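Long-range contacts in phosphoribosylglycinamide synthetase (Anaerococcus prevotii, PDB 4DIM), which probably binds ATP and acts as a ligase of the ATP-grasp superfamily: residues Asn123-Arg131 / Asp183-Ile191; Ile291-Met300 / Phe313-Gly324. All coordinates share one frame; numbering follows the deposited sequence.

Contact 1 of 2, residues Asn123-Arg131 / Asp183-Ile191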
loop_
_atom_site.group_PDB
_atom_site.type_symbol
_atom_site.label_atom_id
_atom_site.label_comp_id
_atom_site.label_asym_id
_atom_site.label_seq_id
_atom_site.Cartn_x
_atom_site.Cartn_y
_atom_site.Cartn_z
ATOM N N ASN A 123 -9.942 10.549 13.197
ATOM C CA ASN A 123 -8.656 11.058 13.668
ATOM C C ASN A 123 -7.702 11.142 12.543
ATOM O O ASN A 123 -7.416 10.135 11.877
ATOM C CB ASN A 123 -8.033 10.169 14.738
ATOM C CG ASN A 123 -8.744 10.120 16.040
ATOM O OD1 ASN A 123 -9.669 10.885 16.302
ATOM N ND2 ASN A 123 -8.331 9.189 16.868
ATOM N N THR A 124 -7.235 12.351 12.308
ATOM C CA THR A 124 -6.276 12.650 11.266
ATOM C C THR A 124 -5.625 14.013 11.584
ATOM O O THR A 124 -6.219 14.801 12.338
ATOM C CB THR A 124 -7.031 12.673 9.918
ATOM O OG1 THR A 124 -6.085 12.551 8.847
ATOM C CG2 THR A 124 -7.918 13.963 9.766
ATOM N N ALA A 125 -4.452 14.300 10.969
ATOM C CA ALA A 125 -3.786 15.619 11.039
ATOM C C ALA A 125 -4.674 16.643 10.323
ATOM O O ALA A 125 -4.784 16.622 9.101
ATOM C CB ALA A 125 -2.409 15.574 10.373
ATOM N N ARG A 126 -5.354 17.490 11.078
ATOM C CA ARG A 126 -6.294 18.451 10.513
ATOM C C ARG A 126 -5.547 19.562 9.796
ATOM O O ARG A 126 -4.404 19.860 10.158
ATOM C CB ARG A 126 -7.175 19.028 11.636
ATOM C CG ARG A 126 -8.043 17.966 12.365
ATOM C CD ARG A 126 -8.775 18.513 13.592
ATOM N NE ARG A 126 -7.838 18.978 14.619
ATOM C CZ ARG A 126 -8.168 19.636 15.726
ATOM N NH1 ARG A 126 -9.445 19.907 15.994
ATOM N NH2 ARG A 126 -7.227 20.025 16.578
ATOM N N HIS A 127 -6.180 20.168 8.775
ATOM C CA HIS A 127 -5.530 21.243 8.021
ATOM C C HIS A 127 -6.462 22.347 7.614
ATOM O O HIS A 127 -7.663 22.154 7.381
ATOM C CB HIS A 127 -4.830 20.713 6.754
ATOM C CG HIS A 127 -5.741 20.343 5.618
ATOM N ND1 HIS A 127 -6.125 21.256 4.658
ATOM C CD2 HIS A 127 -6.279 19.148 5.311
ATOM C CE1 HIS A 127 -6.881 20.589 3.800
ATOM N NE2 HIS A 127 -6.988 19.312 4.146
ATOM N N PHE A 128 -5.848 23.504 7.426
ATOM C CA PHE A 128 -6.554 24.692 6.982
ATOM C C PHE A 128 -5.845 25.325 5.783
ATOM O O PHE A 128 -4.617 25.474 5.778
ATOM C CB PHE A 128 -6.689 25.675 8.157
ATOM C CG PHE A 128 -7.815 25.274 9.075
ATOM C CD1 PHE A 128 -9.139 25.452 8.692
ATOM C CD2 PHE A 128 -7.559 24.594 10.252
ATOM C CE1 PHE A 128 -10.187 25.044 9.516
ATOM C CE2 PHE A 128 -8.609 24.177 11.082
ATOM C CZ PHE A 128 -9.918 24.421 10.717
ATOM N N VAL A 129 -6.655 25.695 4.772
ATOM C CA VAL A 129 -6.200 26.331 3.516
ATOM C C VAL A 129 -6.250 27.881 3.702
ATOM O O VAL A 129 -7.168 28.548 3.237
ATOM C CB VAL A 129 -6.980 25.842 2.246
ATOM C CG1 VAL A 129 -6.363 24.569 1.666
ATOM C CG2 VAL A 129 -8.473 25.619 2.522
ATOM N N VAL A 130 -5.265 28.410 4.442
ATOM C CA VAL A 130 -5.086 29.830 4.779
ATOM C C VAL A 130 -4.736 30.698 3.517
ATOM O O VAL A 130 -4.065 30.223 2.607
ATOM C CB VAL A 130 -3.985 29.970 5.893
ATOM C CG1 VAL A 130 -2.685 29.256 5.532
ATOM C CG2 VAL A 130 -3.687 31.417 6.238
ATOM N N ARG A 131 -5.195 31.968 3.480
ATOM C CA ARG A 131 -4.890 32.939 2.391
ATOM C C ARG A 131 -4.245 34.265 2.928
ATOM O O ARG A 131 -3.783 35.049 2.106
ATOM C CB ARG A 131 -6.147 33.254 1.529
ATOM C CG ARG A 131 -6.309 32.253 0.382
ATOM C CD ARG A 131 -7.681 32.198 -0.268
ATOM N NE ARG A 131 -7.758 31.107 -1.249
ATOM C CZ ARG A 131 -8.803 30.841 -2.033
ATOM N NH1 ARG A 131 -9.899 31.595 -1.974
ATOM N NH2 ARG A 131 -8.760 29.823 -2.886
ATOM N N ASP A 183 -2.084 31.720 -4.403
ATOM C CA ASP A 183 -2.326 32.778 -3.395
ATOM C C ASP A 183 -2.536 32.157 -2.006
ATOM O O ASP A 183 -2.830 32.890 -1.062
ATOM C CB ASP A 183 -3.523 33.698 -3.747
ATOM C CG ASP A 183 -4.941 33.153 -3.528
ATOM O OD1 ASP A 183 -5.920 33.885 -3.859
ATOM O OD2 ASP A 183 -5.075 32.001 -3.038
ATOM N N TYR A 184 -2.418 30.823 -1.873
ATOM C CA TYR A 184 -2.678 30.192 -0.601
ATOM C C TYR A 184 -1.582 29.243 -0.211
ATOM O O TYR A 184 -0.716 28.857 -0.993
ATOM C CB TYR A 184 -4.037 29.487 -0.627
ATOM C CG TYR A 184 -4.094 28.288 -1.529
ATOM C CD1 TYR A 184 -3.948 26.999 -1.021
ATOM C CD2 TYR A 184 -4.298 28.431 -2.895
ATOM C CE1 TYR A 184 -3.945 25.885 -1.858
ATOM C CE2 TYR A 184 -4.294 27.326 -3.747
ATOM C CZ TYR A 184 -4.130 26.049 -3.222
ATOM O OH TYR A 184 -4.150 24.950 -4.055
ATOM N N CYS A 185 -1.671 28.885 1.047
ATOM C CA CYS A 185 -0.803 28.080 1.864
ATOM C C CYS A 185 -1.624 26.996 2.574
ATOM O O CYS A 185 -2.852 27.097 2.690
ATOM C CB CYS A 185 -0.144 28.996 2.891
ATOM S SG CYS A 185 1.652 28.953 2.871
ATOM N N ILE A 186 -0.932 26.002 3.125
ATOM C CA ILE A 186 -1.580 25.009 3.944
ATOM C C ILE A 186 -0.838 25.027 5.254
ATOM O O ILE A 186 0.395 24.972 5.295
ATOM C CB ILE A 186 -1.713 23.599 3.294
ATOM C CG1 ILE A 186 -2.879 23.643 2.271
ATOM C CG2 ILE A 186 -2.010 22.505 4.336
ATOM C CD1 ILE A 186 -2.975 22.491 1.344
ATOM N N VAL A 187 -1.599 25.238 6.315
ATOM C CA VAL A 187 -1.096 25.118 7.680
ATOM C C VAL A 187 -1.711 23.801 8.165
ATOM O O VAL A 187 -2.934 23.609 8.088
ATOM C CB VAL A 187 -1.337 26.340 8.616
ATOM C CG1 VAL A 187 -2.828 26.617 8.849
ATOM C CG2 VAL A 187 -0.616 26.134 9.937
ATOM N N GLU A 188 -0.864 22.848 8.503
ATOM C CA GLU A 188 -1.341 21.519 8.911
ATOM C C GLU A 188 -0.693 21.085 10.195
ATOM O O GLU A 188 0.489 21.341 10.408
ATOM C CB GLU A 188 -1.043 20.498 7.795
ATOM C CG GLU A 188 -1.604 19.121 8.049
ATOM C CD GLU A 188 -1.408 18.147 6.919
ATOM O OE1 GLU A 188 -0.264 17.664 6.750
ATOM O OE2 GLU A 188 -2.409 17.815 6.246
ATOM N N GLU A 189 -1.451 20.362 11.025
ATOM C CA GLU A 189 -0.924 19.787 12.267
ATOM C C GLU A 189 0.228 18.859 11.955
ATOM O O GLU A 189 0.138 18.021 11.040
ATOM C CB GLU A 189 -1.997 18.978 13.003
ATOM C CG GLU A 189 -3.163 19.774 13.557
ATOM C CD GLU A 189 -4.150 18.895 14.297
ATOM O OE1 GLU A 189 -4.506 19.227 15.451
ATOM O OE2 GLU A 189 -4.591 17.881 13.710
ATOM N N PHE A 190 1.306 18.997 12.711
ATOM C CA PHE A 190 2.463 18.141 12.569
ATOM C C PHE A 190 2.353 17.067 13.641
ATOM O O PHE A 190 2.394 17.381 14.835
ATOM C CB PHE A 190 3.760 18.951 12.668
ATOM C CG PHE A 190 4.998 18.146 12.333
ATOM C CD1 PHE A 190 5.065 17.393 11.167
ATOM C CD2 PHE A 190 6.081 18.114 13.197
ATOM C CE1 PHE A 190 6.176 16.598 10.894
ATOM C CE2 PHE A 190 7.201 17.340 12.909
ATOM C CZ PHE A 190 7.243 16.584 11.760
ATOM N N ILE A 191 2.093 15.820 13.215
ATOM C CA ILE A 191 1.922 14.668 14.098
ATOM C C ILE A 191 3.205 13.892 14.025
ATOM O O ILE A 191 3.552 13.370 12.983
ATOM C CB ILE A 191 0.689 13.814 13.690
ATOM C CG1 ILE A 191 -0.578 14.667 13.484
ATOM C CG2 ILE A 191 0.432 12.716 14.702
ATOM C CD1 ILE A 191 -1.146 15.306 14.751
#
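At the edge of the Arg126 guanidinium, close to its plane, lies OE1 of Glu189, whose carboxylate is turned 54° against it. NH2 of Arg126 reaches OE1 of Glu189 at 3.1 Å, meeting it from above the carboxylate plane, and NE adds a weak bond to the same oxygen; a bend at chi3 (-62°) folds the arginine back to make this salt bridge. The other oxygen, OE2 of Glu189, takes the backbone N of Arg126 at 2.8 Å on its anti side, and OE1 also accepts the amide of Lys144. With an alanine at Glu189, the Arg126 guanidinium would probably lose its countercharge and be free to swing, and the backbone N of Arg126 and that of Lys144 would lose an acceptor. At the far end, OD2 of Asp183 lies 3.3 Å from NE of Arg131 but well out of the guanidinium plane, so only charge links them; OD2 also sits at the edge of the Tyr184 ring. Between these ends CG1 of Val129 lies alongside CG1 of Ile186 (3.7 Å), while CG1 of Val130 touches CB of Cys185. Phe128 and Val187 form an antiparallel hydrogen-bonded pair (Phe128 N to Val187 O, 3.0 Å); next to it His127 and Glu188 form a non-hydrogen-bonded pair. Strand 127-128 thus edges the four-stranded antiparallel sheet, with helices 133-141 and 166-179 packed on its Val187 side, consistent with the small alpha/beta subdomain of an ATP-grasp fold.

Contact 2 of 2, residues Ile291-Met300 / Phe313-Gly324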
loop_
_atom_site.group_PDB
_atom_site.type_symbol
_atom_site.label_atom_id
_atom_site.label_comp_id
_atom_site.label_asym_id
_atom_site.label_seq_id
_atom_site.Cartn_x
_atom_site.Cartn_y
_atom_site.Cartn_z
ATOM N N ILE A 291 -0.356 -15.181 6.003
ATOM C CA ILE A 291 0.317 -15.763 7.196
ATOM C C ILE A 291 -0.525 -15.542 8.489
ATOM O O ILE A 291 -0.784 -16.487 9.223
ATOM C CB ILE A 291 1.758 -15.154 7.372
ATOM C CG1 ILE A 291 2.732 -15.717 6.342
ATOM C CG2 ILE A 291 2.287 -15.354 8.767
ATOM C CD1 ILE A 291 4.012 -14.886 6.105
ATOM N N ASN A 292 -0.905 -14.291 8.759
ATOM C CA ASN A 292 -1.626 -13.887 9.964
ATOM C C ASN A 292 -2.982 -14.503 10.132
ATOM O O ASN A 292 -3.321 -14.824 11.264
ATOM C CB ASN A 292 -1.781 -12.403 9.984
ATOM C CG ASN A 292 -2.378 -11.837 11.198
ATOM O OD1 ASN A 292 -3.542 -11.495 11.176
ATOM N ND2 ASN A 292 -1.588 -11.713 12.264
ATOM N N TYR A 293 -3.768 -14.675 9.070
ATOM C CA TYR A 293 -5.099 -15.310 9.227
ATOM C C TYR A 293 -5.173 -16.744 8.701
ATOM O O TYR A 293 -6.207 -17.388 8.891
ATOM C CB TYR A 293 -6.150 -14.490 8.498
ATOM C CG TYR A 293 -6.331 -13.121 9.099
ATOM C CD1 TYR A 293 -6.909 -12.964 10.348
ATOM C CD2 TYR A 293 -5.894 -11.982 8.431
ATOM C CE1 TYR A 293 -7.056 -11.713 10.925
ATOM C CE2 TYR A 293 -6.015 -10.720 9.008
ATOM C CZ TYR A 293 -6.634 -10.589 10.241
ATOM O OH TYR A 293 -6.799 -9.382 10.849
ATOM N N GLY A 294 -4.119 -17.225 8.034
ATOM C CA GLY A 294 -4.111 -18.549 7.423
ATOM C C GLY A 294 -5.139 -18.677 6.316
ATOM O O GLY A 294 -5.877 -19.680 6.240
ATOM N N ILE A 295 -5.177 -17.663 5.448
ATOM C CA ILE A 295 -6.134 -17.584 4.344
ATOM C C ILE A 295 -5.414 -17.407 2.995
ATOM O O ILE A 295 -4.174 -17.347 2.935
ATOM C CB ILE A 295 -7.131 -16.403 4.578
ATOM C CG1 ILE A 295 -6.395 -15.057 4.704
ATOM C CG2 ILE A 295 -8.047 -16.662 5.759
ATOM C CD1 ILE A 295 -7.232 -13.902 4.656
ATOM N N GLU A 296 -6.233 -17.385 1.916
ATOM C CA GLU A 296 -5.870 -17.109 0.518
ATOM C C GLU A 296 -6.529 -15.768 0.143
ATOM O O GLU A 296 -7.705 -15.714 -0.223
ATOM C CB GLU A 296 -6.334 -18.259 -0.373
ATOM C CG GLU A 296 -5.629 -19.560 -0.040
ATOM C CD GLU A 296 -6.063 -20.720 -0.906
ATOM O OE1 GLU A 296 -7.123 -21.329 -0.615
ATOM O OE2 GLU A 296 -5.356 -20.996 -1.903
ATOM N N TYR A 297 -5.782 -14.694 0.344
ATOM C CA TYR A 297 -6.219 -13.320 0.228
ATOM C C TYR A 297 -6.189 -12.819 -1.206
ATOM O O TYR A 297 -7.123 -12.127 -1.589
ATOM C CB TYR A 297 -5.332 -12.485 1.129
ATOM C CG TYR A 297 -5.794 -11.073 1.340
ATOM C CD1 TYR A 297 -7.080 -10.802 1.784
ATOM C CD2 TYR A 297 -4.904 -10.010 1.242
ATOM C CE1 TYR A 297 -7.484 -9.502 2.076
ATOM C CE2 TYR A 297 -5.312 -8.706 1.475
ATOM C CZ TYR A 297 -6.596 -8.453 1.921
ATOM O OH TYR A 297 -6.979 -7.177 2.237
ATOM N N TYR A 298 -5.215 -13.238 -2.050
ATOM C CA TYR A 298 -5.311 -12.916 -3.477
ATOM C C TYR A 298 -6.517 -13.551 -4.092
ATOM O O TYR A 298 -6.999 -13.028 -5.086
ATOM C CB TYR A 298 -4.096 -13.344 -4.271
ATOM C CG TYR A 298 -2.821 -12.571 -3.977
ATOM C CD1 TYR A 298 -2.677 -11.240 -4.370
ATOM C CD2 TYR A 298 -1.735 -13.185 -3.347
ATOM C CE1 TYR A 298 -1.497 -10.543 -4.123
ATOM C CE2 TYR A 298 -0.569 -12.487 -3.074
ATOM C CZ TYR A 298 -0.419 -11.197 -3.540
ATOM O OH TYR A 298 0.811 -10.604 -3.389
ATOM N N LYS A 299 -6.975 -14.692 -3.567
ATOM C CA LYS A 299 -8.154 -15.394 -4.073
ATOM C C LYS A 299 -9.394 -14.667 -3.670
ATOM O O LYS A 299 -10.330 -14.642 -4.443
ATOM C CB LYS A 299 -8.207 -16.849 -3.594
ATOM C CG LYS A 299 -7.239 -17.717 -4.365
ATOM C CD LYS A 299 -7.412 -19.163 -4.076
ATOM C CE LYS A 299 -6.421 -19.958 -4.882
ATOM N NZ LYS A 299 -6.464 -21.399 -4.557
HETATM N N MSE A 300 -9.390 -14.039 -2.484
HETATM C CA MSE A 300 -10.508 -13.223 -1.986
HETATM C C MSE A 300 -10.626 -11.983 -2.842
HETATM O O MSE A 300 -11.735 -11.600 -3.228
HETATM C CB MSE A 300 -10.310 -12.821 -0.505
HETATM C CG MSE A 300 -10.548 -13.953 0.468
HETATM SE SE MSE A 300 -9.938 -13.626 2.237
HETATM C CE MSE A 300 -11.144 -12.156 2.597
ATOM N N PHE A 313 -13.321 -18.181 1.170
ATOM C CA PHE A 313 -11.914 -18.260 1.569
ATOM C C PHE A 313 -11.715 -17.738 2.992
ATOM O O PHE A 313 -10.888 -18.298 3.697
ATOM C CB PHE A 313 -11.019 -17.475 0.597
ATOM C CG PHE A 313 -11.217 -17.849 -0.849
ATOM C CD1 PHE A 313 -10.701 -19.036 -1.348
ATOM C CD2 PHE A 313 -12.066 -17.115 -1.659
ATOM C CE1 PHE A 313 -11.007 -19.464 -2.642
ATOM C CE2 PHE A 313 -12.380 -17.546 -2.944
ATOM C CZ PHE A 313 -11.821 -18.699 -3.442
ATOM N N TRP A 314 -12.455 -16.685 3.413
ATOM C CA TRP A 314 -12.379 -16.088 4.766
ATOM C C TRP A 314 -12.921 -17.050 5.838
ATOM O O TRP A 314 -12.529 -16.972 6.990
ATOM C CB TRP A 314 -13.173 -14.742 4.810
ATOM C CG TRP A 314 -13.187 -14.017 6.134
ATOM C CD1 TRP A 314 -14.286 -13.723 6.892
ATOM C CD2 TRP A 314 -12.050 -13.507 6.861
ATOM N NE1 TRP A 314 -13.913 -13.018 8.019
ATOM C CE2 TRP A 314 -12.543 -12.894 8.036
ATOM C CE3 TRP A 314 -10.673 -13.462 6.607
ATOM C CZ2 TRP A 314 -11.699 -12.315 8.984
ATOM C CZ3 TRP A 314 -9.845 -12.845 7.527
ATOM C CH2 TRP A 314 -10.352 -12.324 8.723
ATOM N N SER A 315 -13.828 -17.943 5.465
ATOM C CA SER A 315 -14.404 -18.915 6.396
ATOM C C SER A 315 -13.436 -20.088 6.673
ATOM O O SER A 315 -13.709 -20.879 7.575
ATOM C CB SER A 315 -15.730 -19.440 5.857
ATOM O OG SER A 315 -15.539 -20.157 4.649
ATOM N N GLN A 316 -12.315 -20.205 5.918
ATOM C CA GLN A 316 -11.305 -21.244 6.156
ATOM C C GLN A 316 -10.130 -20.663 6.937
ATOM O O GLN A 316 -9.051 -21.243 6.952
ATOM C CB GLN A 316 -10.817 -21.834 4.815
ATOM C CG GLN A 316 -11.914 -22.472 3.960
ATOM C CD GLN A 316 -12.696 -23.513 4.735
ATOM O OE1 GLN A 316 -12.114 -24.366 5.418
ATOM N NE2 GLN A 316 -14.031 -23.440 4.708
ATOM N N LYS A 317 -10.338 -19.542 7.617
ATOM C CA LYS A 317 -9.265 -18.920 8.342
ATOM C C LYS A 317 -8.925 -19.741 9.571
ATOM O O LYS A 317 -9.764 -20.488 10.069
ATOM C CB LYS A 317 -9.625 -17.469 8.718
ATOM C CG LYS A 317 -10.710 -17.292 9.803
ATOM C CD LYS A 317 -10.740 -15.864 10.335
ATOM C CE LYS A 317 -9.697 -15.646 11.426
ATOM N NZ LYS A 317 -9.778 -14.291 12.043
ATOM N N SER A 318 -7.693 -19.566 10.072
ATOM C CA SER A 318 -7.225 -20.216 11.286
ATOM C C SER A 318 -7.733 -19.429 12.456
ATOM O O SER A 318 -8.011 -18.245 12.323
ATOM C CB SER A 318 -5.699 -20.297 11.307
ATOM O OG SER A 318 -5.260 -21.217 10.317
ATOM N N LYS A 319 -7.850 -20.071 13.595
ATOM C CA LYS A 319 -8.313 -19.443 14.826
ATOM C C LYS A 319 -7.131 -18.798 15.555
ATOM O O LYS A 319 -7.350 -17.981 16.443
ATOM C CB LYS A 319 -9.009 -20.481 15.722
ATOM C CG LYS A 319 -10.370 -20.980 15.194
ATOM C CD LYS A 319 -11.568 -20.168 15.726
ATOM C CE LYS A 319 -12.844 -20.980 15.786
ATOM N NZ LYS A 319 -13.977 -20.174 16.308
ATOM N N GLU A 320 -5.885 -19.179 15.179
ATOM C CA GLU A 320 -4.636 -18.630 15.722
ATOM C C GLU A 320 -4.031 -17.613 14.761
ATOM O O GLU A 320 -4.298 -17.658 13.565
ATOM C CB GLU A 320 -3.613 -19.758 15.954
ATOM C CG GLU A 320 -3.991 -20.732 17.064
ATOM C CD GLU A 320 -3.744 -22.220 16.828
ATOM O OE1 GLU A 320 -3.269 -22.599 15.730
ATOM O OE2 GLU A 320 -4.045 -23.011 17.753
ATOM N N ASN A 321 -3.191 -16.717 15.279
ATOM C CA ASN A 321 -2.511 -15.702 14.451
ATOM C C ASN A 321 -1.014 -15.926 14.492
ATOM O O ASN A 321 -0.364 -15.544 15.469
ATOM C CB ASN A 321 -2.828 -14.236 14.880
ATOM C CG ASN A 321 -4.289 -13.840 14.896
ATOM O OD1 ASN A 321 -4.779 -13.256 15.879
ATOM N ND2 ASN A 321 -4.984 -14.024 13.771
ATOM N N LYS A 322 -0.453 -16.471 13.405
ATOM C CA LYS A 322 0.990 -16.703 13.304
ATOM C C LYS A 322 1.724 -15.374 13.023
ATOM O O LYS A 322 1.150 -14.445 12.442
ATOM C CB LYS A 322 1.304 -17.734 12.187
ATOM C CG LYS A 322 2.639 -18.451 12.358
ATOM C CD LYS A 322 2.571 -19.962 12.155
ATOM C CE LYS A 322 3.819 -20.648 12.675
ATOM N NZ LYS A 322 3.682 -22.130 12.719
ATOM N N ALA A 323 2.957 -15.259 13.525
ATOM C CA ALA A 323 3.799 -14.113 13.243
ATOM C C ALA A 323 4.405 -14.299 11.828
ATOM O O ALA A 323 4.573 -15.428 11.361
ATOM C CB ALA A 323 4.879 -13.965 14.296
ATOM N N GLY A 324 4.580 -13.170 11.136
ATOM C CA GLY A 324 5.179 -13.061 9.814
ATOM C C GLY A 324 6.111 -11.856 9.720
ATOM O O GLY A 324 5.928 -10.842 10.427
#
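Ser318 N donates to Tyr293 O at 2.9 Å, tying the end of helix 285-293 to the loop that leads into strand 323-329. Gly294 follows with positive phi (64°). On the other segment, a type I turn from Trp314 to Lys317 leads out of helix 311-314. One residue back along helix 285-293, ND2 of Asn321 bonds to Asn292 O at 3.1 Å; the acceptor lies near the amide plane of Asn321, though the donor is tilted from the carbonyl plane. CA of Asn321 adds a CA-H...O contact to the same oxygen. One residue earlier in the helix, CG2 of Ile291 rests against Ala323 O and CA of Gly324. Helix 285-293 is thus joined to the start of strand 323-329 in the large eight-stranded antiparallel sheet, where Gly324 pairs with Val230 and Ala323 with Glu381, and helix 297-305 is joined to helix 311-314. Among the side chains, Trp314 turns the edge of its six-membered ring to one face of Tyr293 in a T-shaped stack, centroids 5.2 Å apart and planes at 68°. OD1 of Asn292 lies over the centre of the opposite face, and Phe209 of strand 206-219 meets both rings. With CG anti to the backbone N (chi1 180°), the indole also brings its edge to CD1 of Ile295. CB of Lys299 sits over the centre of the Phe313 ring in a CH-pi contact, 3.9 Å from the centroid, while NZ, at the end of an extended chain, bonds to OE2 of Glu296 in a salt bridge. CG of selenomethionine Met300 packs against CB of Phe313 at 3.6 Å, and its CE reaches CB of Trp314.

In the fold
Contact 1 closes before contact 2 opens, so the two follow in series along the chain. Their centres lie about 39 Å apart, on opposite sides of the chain's centre, and the nearest atoms remain about 20 Å from each other. They share no sheet: 123-131 and 183-191 supply two strands of the four-stranded sheet, whereas 313-324 runs into strand 323-329 of the eight-stranded one. The chain passes from one to the other through strands 194-203 to 270-277, the first five strands of the larger sheet. One contact therefore belongs to a small outlying alpha/beta unit, the other to the main body, where Lys299 and Phe313 also touch helix 20-29.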